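Local coordinates for mandalate racemase/muconate lactonizing enzyme (PDB 4E4U) that is a putative mandelate racemase/muconate lactonizing enzyme of the enolase superfamily, probably acting on a carboxylate substrate by metal-assisted proton abstraction, at the interface of chains A and B. Residues are numbered along the deposited sequence; one frame, centred on the assembly and turned at random. Chains: chain A/B, Mandalate racemase/muconate lactonizing enzyme.

The interface of chains A and B. Residues chain A 254, 277, 305, 331; chain B 177-178, 213, 215.
A:Gln305, on the short strand 305-306, reaches across to chain B with CG anti to its carbonyl carbon (chi1 -62°) and the chain extended beyond, so that its amide meets B:Val213 with CD and B:Gln178 with OE1. The two glutamines cross at about a right angle, yet their amide planes are nearly coplanar. B:Gln178, bent at chi2 (83°), gives an N-H from NE2 to the side-chain carbonyl OE1 of A:Gln305 at 3.1 Å, fairly straight and within both amide planes. The same NE2 donates to the hydroxyl OG of B:Ser215 at 3.0 Å; the two bonds, both in its plane, would fix the rotation of the B:Gln178 amide.

B:Ser215, near the start of helix 214-224, turns OG in between its backbone N and carbonyl carbon (chi1 70°), towards the B:Gln178 amide. Its CB packs 3.8 Å from the ring carbon CG of A:Pro254 and lies 3.3 Å from the hydroxyl OG of A:Ser277. A water closes the network: it lies 2.8 Å from B:Ser215 OG and 2.9 Å from A:Gln305 OE1, and bonds the backbone O of A:Ser277. OE1 is thus gripped by an amide and a water.

Methyls flank the polar centre: B:Val213 CG2 sits 3.8 Å from A:Gln305 CD, while A:Leu331 CD1 meets B:Gln178 CB at 3.7 Å. This small, water-bridged patch joins two copies of the deposited octamer and may help align them, though the coordinates alone do not establish that assembly in solution.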
ATOM      1  N   PRO A 254      -9.036 -13.237 -18.561  1.00  9.20           N
ATOM      2  CA  PRO A 254      -9.813 -13.148 -17.317  1.00  9.49           C
ATOM      3  C   PRO A 254      -9.648 -14.391 -16.450  1.00  9.40           C
ATOM      4  O   PRO A 254      -9.680 -15.503 -16.978  1.00  9.80           O
ATOM      5  CB  PRO A 254     -11.257 -13.050 -17.820  1.00  9.69           C
ATOM      6  CG  PRO A 254     -11.131 -12.410 -19.157  1.00  9.76           C
ATOM      7  CD  PRO A 254      -9.884 -13.037 -19.751  1.00  9.48           C
ATOM      8  N   SER A 277     -12.199 -12.067 -11.864  1.00  9.38           N
ATOM      9  CA  SER A 277     -13.206 -11.148 -12.387  1.00  9.41           C
ATOM     10  C   SER A 277     -14.483 -11.867 -12.798  1.00  9.45           C
ATOM     11  O   SER A 277     -15.452 -11.231 -13.208  1.00  9.46           O
ATOM     12  CB  SER A 277     -12.660 -10.370 -13.575  1.00 10.76           C
ATOM     13  OG  SER A 277     -12.262 -11.256 -14.601  1.00 11.94           O
ATOM     14  N   GLN A 305     -18.294 -10.374 -12.906  1.00  8.98           N
ATOM     15  CA  GLN A 305     -19.471 -11.072 -13.398  1.00  9.97           C
ATOM     16  C   GLN A 305     -19.635 -12.409 -12.699  1.00 10.10           C
ATOM     17  O   GLN A 305     -18.696 -12.930 -12.090  1.00 10.61           O
ATOM     18  CB  GLN A 305     -19.348 -11.315 -14.900  1.00  9.99           C
ATOM     19  CG  GLN A 305     -19.267 -10.056 -15.725  1.00 10.90           C
ATOM     20  CD  GLN A 305     -19.003 -10.363 -17.178  1.00 10.78           C
ATOM     21  OE1 GLN A 305     -17.894 -10.779 -17.553  1.00 10.89           O
ATOM     22  NE2 GLN A 305     -20.033 -10.202 -18.014  1.00 11.50           N
ATOM     23  N   LEU A 331     -22.831 -13.547 -16.694  1.00 10.55           N
ATOM     24  CA  LEU A 331     -22.054 -13.833 -17.907  1.00 10.70           C
ATOM     25  C   LEU A 331     -22.574 -15.049 -18.664  1.00 11.36           C
ATOM     26  O   LEU A 331     -22.931 -14.955 -19.838  1.00 12.00           O
ATOM     27  CB  LEU A 331     -20.580 -14.050 -17.555  1.00 11.61           C
ATOM     28  CG  LEU A 331     -19.628 -14.511 -18.667  1.00 11.52           C
ATOM     29  CD1 LEU A 331     -19.618 -13.524 -19.833  1.00 13.15           C
ATOM     30  CD2 LEU A 331     -18.214 -14.711 -18.130  1.00 12.69           C
TER
ATOM     31  N   HIS B 177     -20.709  -5.406 -19.815  1.00 11.59           N
ATOM     32  CA  HIS B 177     -20.861  -6.791 -20.240  1.00 11.13           C
ATOM     33  C   HIS B 177     -19.567  -7.270 -20.909  1.00 10.25           C
ATOM     34  O   HIS B 177     -18.577  -6.533 -20.980  1.00 11.54           O
ATOM     35  CB  HIS B 177     -22.086  -6.959 -21.145  1.00 12.45           C
ATOM     36  CG  HIS B 177     -22.081  -6.058 -22.340  1.00 13.18           C
ATOM     37  ND1 HIS B 177     -22.878  -4.940 -22.431  1.00 13.48           N
ATOM     38  CD2 HIS B 177     -21.357  -6.103 -23.482  1.00 13.92           C
ATOM     39  CE1 HIS B 177     -22.660  -4.341 -23.590  1.00 13.47           C
ATOM     40  NE2 HIS B 177     -21.738  -5.027 -24.245  1.00 14.02           N
ATOM     41  N   GLN B 178     -19.568  -8.509 -21.379  1.00 10.32           N
ATOM     42  CA  GLN B 178     -18.369  -9.119 -21.949  1.00 10.78           C
ATOM     43  C   GLN B 178     -18.548  -9.241 -23.462  1.00 10.78           C
ATOM     44  O   GLN B 178     -19.365 -10.038 -23.932  1.00 12.41           O
ATOM     45  CB  GLN B 178     -18.134 -10.488 -21.299  1.00 11.34           C
ATOM     46  CG  GLN B 178     -16.876 -11.225 -21.759  1.00 11.15           C
ATOM     47  CD  GLN B 178     -15.589 -10.808 -21.042  1.00 10.59           C
ATOM     48  OE1 GLN B 178     -14.531 -10.724 -21.672  1.00 11.08           O
ATOM     49  NE2 GLN B 178     -15.659 -10.601 -19.727  1.00 11.19           N
ATOM     50  N   VAL B 213     -17.267  -4.690 -18.891  1.00  9.75           N
ATOM     51  CA  VAL B 213     -16.619  -4.937 -17.607  1.00 10.46           C
ATOM     52  C   VAL B 213     -15.098  -4.877 -17.841  1.00  9.77           C
ATOM     53  O   VAL B 213     -14.626  -5.052 -18.966  1.00 10.00           O
ATOM     54  CB  VAL B 213     -17.029  -6.298 -17.002  1.00 11.20           C
ATOM     55  CG1 VAL B 213     -18.517  -6.322 -16.708  1.00 13.13           C
ATOM     56  CG2 VAL B 213     -16.633  -7.466 -17.916  1.00 11.01           C
ATOM     57  N   SER B 215     -12.599  -6.870 -17.345  1.00  9.28           N
ATOM     58  CA  SER B 215     -11.916  -8.017 -17.936  1.00  9.13           C
ATOM     59  C   SER B 215     -12.090  -8.044 -19.461  1.00  9.34           C
ATOM     60  O   SER B 215     -11.185  -8.466 -20.201  1.00  9.69           O
ATOM     61  CB  SER B 215     -12.387  -9.328 -17.300  1.00 10.42           C
ATOM     62  OG  SER B 215     -13.718  -9.626 -17.678  1.00 11.18           O
TER
HETATM   63  O   HOH W   1     -15.709 -10.179 -15.820  1.00 10.68           O